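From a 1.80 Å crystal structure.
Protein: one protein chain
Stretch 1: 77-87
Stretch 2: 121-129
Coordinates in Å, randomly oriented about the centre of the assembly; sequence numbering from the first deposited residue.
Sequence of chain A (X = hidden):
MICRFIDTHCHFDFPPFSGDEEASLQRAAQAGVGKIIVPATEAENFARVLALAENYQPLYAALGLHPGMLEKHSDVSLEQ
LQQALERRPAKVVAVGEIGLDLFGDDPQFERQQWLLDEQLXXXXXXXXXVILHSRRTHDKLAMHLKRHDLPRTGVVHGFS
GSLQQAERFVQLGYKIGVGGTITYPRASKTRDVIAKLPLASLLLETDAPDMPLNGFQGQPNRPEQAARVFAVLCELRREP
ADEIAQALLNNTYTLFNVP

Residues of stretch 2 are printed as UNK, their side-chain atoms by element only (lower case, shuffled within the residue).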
# COMPACT_ATOMS: atom_id res chain seq x y z
N SER A 77 -4.84 21.40 0.14
CA SER A 77 -4.16 20.10 -0.00
C SER A 77 -4.69 19.37 -1.24
O SER A 77 -3.93 18.75 -1.99
CB SER A 77 -4.42 19.23 1.23
OG SER A 77 -3.91 19.86 2.40
N LEU A 78 -6.00 19.43 -1.44
CA LEU A 78 -6.58 18.73 -2.59
C LEU A 78 -6.20 19.41 -3.89
O LEU A 78 -5.98 18.75 -4.90
CB LEU A 78 -8.09 18.64 -2.47
CG LEU A 78 -8.61 17.53 -1.53
CD1 LEU A 78 -10.12 17.72 -1.27
CD2 LEU A 78 -8.37 16.16 -2.18
N GLU A 79 -6.12 20.73 -3.88
CA GLU A 79 -5.74 21.41 -5.11
C GLU A 79 -4.28 21.04 -5.41
O GLU A 79 -3.90 20.85 -6.57
CB GLU A 79 -5.88 22.92 -4.95
CG GLU A 79 -5.51 23.65 -6.22
CD GLU A 79 -5.60 25.15 -6.09
OE1 GLU A 79 -6.68 25.70 -5.77
OE2 GLU A 79 -4.57 25.77 -6.31
N GLN A 80 -3.45 20.94 -4.37
CA GLN A 80 -2.04 20.59 -4.60
C GLN A 80 -1.90 19.18 -5.20
O GLN A 80 -1.05 18.93 -6.05
CB GLN A 80 -1.25 20.62 -3.30
CG GLN A 80 -1.02 21.98 -2.75
CD GLN A 80 -0.31 21.87 -1.40
OE1 GLN A 80 0.88 21.49 -1.31
NE2 GLN A 80 -1.05 22.14 -0.35
N LEU A 81 -2.74 18.27 -4.71
CA LEU A 81 -2.74 16.90 -5.23
C LEU A 81 -3.11 16.91 -6.73
O LEU A 81 -2.42 16.30 -7.57
CB LEU A 81 -3.73 16.07 -4.42
CG LEU A 81 -3.94 14.65 -4.95
CD1 LEU A 81 -2.57 13.90 -4.98
CD2 LEU A 81 -4.95 13.89 -4.03
N GLN A 82 -4.20 17.61 -7.06
CA GLN A 82 -4.62 17.67 -8.46
C GLN A 82 -3.54 18.30 -9.35
O GLN A 82 -3.20 17.75 -10.39
CB GLN A 82 -5.96 18.41 -8.60
CG GLN A 82 -6.48 18.50 -10.04
CD GLN A 82 -5.94 19.73 -10.77
OE1 GLN A 82 -5.96 20.83 -10.22
NE2 GLN A 82 -5.47 19.54 -12.01
N GLN A 83 -2.97 19.43 -8.93
CA GLN A 83 -1.93 20.05 -9.75
C GLN A 83 -0.71 19.15 -9.89
O GLN A 83 -0.08 19.11 -10.95
CB GLN A 83 -1.47 21.37 -9.14
CG GLN A 83 -2.51 22.42 -9.20
CD GLN A 83 -2.01 23.69 -8.53
OE1 GLN A 83 -1.00 23.68 -7.80
NE2 GLN A 83 -2.69 24.78 -8.76
N ALA A 84 -0.36 18.44 -8.81
CA ALA A 84 0.80 17.55 -8.89
C ALA A 84 0.51 16.45 -9.89
O ALA A 84 1.34 16.15 -10.76
CB ALA A 84 1.12 16.95 -7.52
N LEU A 85 -0.67 15.85 -9.79
CA LEU A 85 -1.05 14.78 -10.71
C LEU A 85 -1.07 15.27 -12.17
O LEU A 85 -0.65 14.54 -13.08
CB LEU A 85 -2.43 14.24 -10.34
CG LEU A 85 -2.46 13.54 -8.95
CD1 LEU A 85 -3.87 13.06 -8.66
CD2 LEU A 85 -1.45 12.34 -8.96
N GLU A 86 -1.58 16.48 -12.39
CA GLU A 86 -1.67 17.09 -13.74
C GLU A 86 -0.29 17.16 -14.39
O GLU A 86 -0.16 16.96 -15.60
CB GLU A 86 -2.27 18.49 -13.60
CG GLU A 86 -2.26 19.36 -14.84
CD GLU A 86 -3.11 18.82 -15.97
OE1 GLU A 86 -4.07 18.08 -15.71
OE2 GLU A 86 -2.80 19.15 -17.14
N ARG A 87 0.73 17.44 -13.59
CA ARG A 87 2.08 17.53 -14.11
C ARG A 87 2.70 16.15 -14.32
O ARG A 87 3.76 16.03 -14.94
CB ARG A 87 2.95 18.37 -13.16
CG ARG A 87 2.66 19.86 -13.30
CD ARG A 87 3.09 20.62 -12.06
NE ARG A 87 4.53 20.54 -11.84
CZ ARG A 87 5.44 21.16 -12.58
NH1 ARG A 87 5.10 21.92 -13.62
NH2 ARG A 87 6.72 21.00 -12.27
N UNK A 121 -12.11 10.58 -7.35
CA UNK A 121 -12.42 11.28 -8.58
C UNK A 121 -11.12 11.65 -9.32
O UNK A 121 -11.08 11.56 -10.55
n UNK A 121 -17.54 12.79 -6.63
c UNK A 121 -13.24 12.56 -8.32
c UNK A 121 -14.66 12.31 -7.88
c UNK A 121 -16.95 13.37 -7.88
c UNK A 121 -15.44 13.62 -7.81
N UNK A 122 -10.08 12.03 -8.58
CA UNK A 122 -8.81 12.38 -9.20
C UNK A 122 -8.13 11.17 -9.84
O UNK A 122 -7.57 11.27 -10.94
c UNK A 122 -8.25 14.47 -7.87
c UNK A 122 -7.44 15.03 -6.70
c UNK A 122 -7.86 13.04 -8.21
c UNK A 122 -8.03 15.32 -9.13
N UNK A 123 -8.21 10.02 -9.18
CA UNK A 123 -7.61 8.81 -9.72
C UNK A 123 -8.32 8.50 -11.04
O UNK A 123 -7.67 8.09 -12.00
c UNK A 123 -7.74 7.65 -8.74
N UNK A 124 -9.63 8.70 -11.09
CA UNK A 124 -10.36 8.43 -12.33
C UNK A 124 -9.97 9.40 -13.42
O UNK A 124 -9.75 9.00 -14.56
c UNK A 124 -13.78 7.39 -10.83
n UNK A 124 -16.18 7.49 -11.07
c UNK A 124 -11.88 8.51 -12.11
c UNK A 124 -14.89 7.50 -11.82
c UNK A 124 -12.41 7.21 -11.50
N UNK A 125 -9.86 10.67 -13.06
CA UNK A 125 -9.51 11.71 -14.02
C UNK A 125 -8.13 11.47 -14.64
O UNK A 125 -7.92 11.64 -15.84
n UNK A 125 -7.92 18.76 -15.04
c UNK A 125 -9.51 13.10 -13.35
c UNK A 125 -8.41 17.88 -14.16
c UNK A 125 -9.12 15.58 -13.64
n UNK A 125 -8.76 18.28 -12.95
n UNK A 125 -8.56 16.61 -14.52
c UNK A 125 -9.10 14.22 -14.30
N UNK A 126 -7.18 11.09 -13.80
CA UNK A 126 -5.82 10.89 -14.28
C UNK A 126 -5.47 9.44 -14.63
O UNK A 126 -4.31 9.15 -14.92
c UNK A 126 -4.58 15.11 -14.37
o UNK A 126 -5.35 17.16 -13.47
c UNK A 126 -4.86 11.47 -13.25
c UNK A 126 -4.43 13.73 -14.30
c UNK A 126 -5.79 15.10 -12.28
c UNK A 126 -5.25 15.79 -13.37
c UNK A 126 -4.94 12.99 -13.24
c UNK A 126 -5.62 13.68 -12.22
N UNK A 127 -6.49 8.57 -14.59
CA UNK A 127 -6.35 7.15 -14.95
C UNK A 127 -5.27 6.46 -14.12
O UNK A 127 -4.32 5.91 -14.67
o UNK A 127 -7.01 4.88 -16.59
c UNK A 127 -6.03 7.09 -16.47
c UNK A 127 -6.21 5.69 -17.08
o UNK A 127 -5.52 5.41 -18.09
N UNK A 128 -5.42 6.49 -12.80
CA UNK A 128 -4.43 5.87 -11.91
C UNK A 128 -5.09 4.95 -10.92
O UNK A 128 -6.25 5.16 -10.57
c UNK A 128 -2.78 7.85 -11.89
c UNK A 128 -2.40 9.12 -11.09
c UNK A 128 -1.57 7.03 -12.24
c UNK A 128 -3.70 6.94 -11.09
N UNK A 129 -4.37 3.90 -10.47
CA UNK A 129 -4.94 2.99 -9.47
C UNK A 129 -4.77 3.71 -8.13
O UNK A 129 -4.05 4.71 -8.05
c UNK A 129 -2.69 2.32 -9.89
c UNK A 129 -4.04 1.76 -9.56
c UNK A 129 -3.04 3.45 -10.92
O HOH W 1 -6.11 18.31 -17.25

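Position 121 carries five side-chain atoms, four carbons in a row ending in a nitrogen. The unbranched chain is lysine, and the side chain of Lys121 stays out of reach of stretch 1, so the contact does not help to identify it.

Position 122 has four carbons, forked at the second, and no heteroatom. The CA-to-CB bond points toward stretch 1, and the carbons settle as a knob among Leu78, Leu81, Gln82 and Leu85. That branching is leucine's; isoleucine would fork at the first. Leu122 places CD1 3.8 Å from Leu81 CD2, CD2 3.7 Å from Gln82 CG, and CB 4.0 Å from Leu85 CD1.

At position 123 a single carbon follows CA, which defines alanine. The CA-to-CB bond of Ala123 points away from stretch 1, and the residue is buried.

Position 124 repeats the pattern of 121: four carbons in line, then nitrogen. It is Lys124, also out of reach of stretch 1, with its NZ hydrogen-bonded elsewhere in the structure.

Position 125 shows three carbons, a nitrogen, and a carbon bearing two further nitrogens, which approach Gln82 and Glu86. This guanidinium identifies Arg125, whose extended side chain (chi1 to chi3 all t) brings NH1 to 3.6 Å from Gln82 NE2. NH2 lies 4.0 Å from Glu86 OE1, a long salt bridge. The oxygen stands well out of the guanidinium plane and no N-H points at it, so the direct attraction is one of charge alone. A water completes the link, its oxygen donating to Glu86 OE1 at 2.6 Å and accepting from Arg125 NH2 at 2.9 Å.

Position 126 has one carbon leading to a six-carbon ring that bears an oxygen; the ring lies against Leu85, and the oxygen reaches Gln82 and Glu86. That oxygen separates tyrosine from phenylalanine. Tyr126 is the first residue to leave helical phi/psi, at -96/6. Its ring receives Leu85 CB over one face, 4.0 Å from the centroid and 20° off the normal, a CH-pi contact. Its hydroxyl accepts from Gln82 NE2 (NE2 to OH 2.8 Å, 167° at the hydrogen) and donates to Glu86 OE1 (OH to OE1 2.7 Å).

Position 127 has two carbons, the second carrying two oxygens: aspartate. Asp127, with positive phi (57°), makes no contact with stretch 1, and both carboxylate oxygens are hydrogen-bonded elsewhere in the structure.

Position 128 again has four carbons forked at the second; its CA-to-CB bond points toward stretch 1, and one branch end approaches Leu85. This is Leu128, whose CD1 lies 4.0 Å from Leu85 CD2.

At position 129 three carbons close a ring onto the backbone nitrogen, the signature of proline. Pro129 is buried but out of reach of stretch 1.

The contact joins two nearly parallel helices, their directions 14° apart. Leu122 fills the gap between side chains of stretch 1, while Leu85 meets Leu122, Tyr126 and Leu128. The tyrosine combines both chemistries: its ring packs on Leu85, and its hydroxyl links Gln82 to Glu86, one helical turn apart. Together the stretches bury 401 Å².

Stretch 2, residues 121-129: KLAKRYDLP
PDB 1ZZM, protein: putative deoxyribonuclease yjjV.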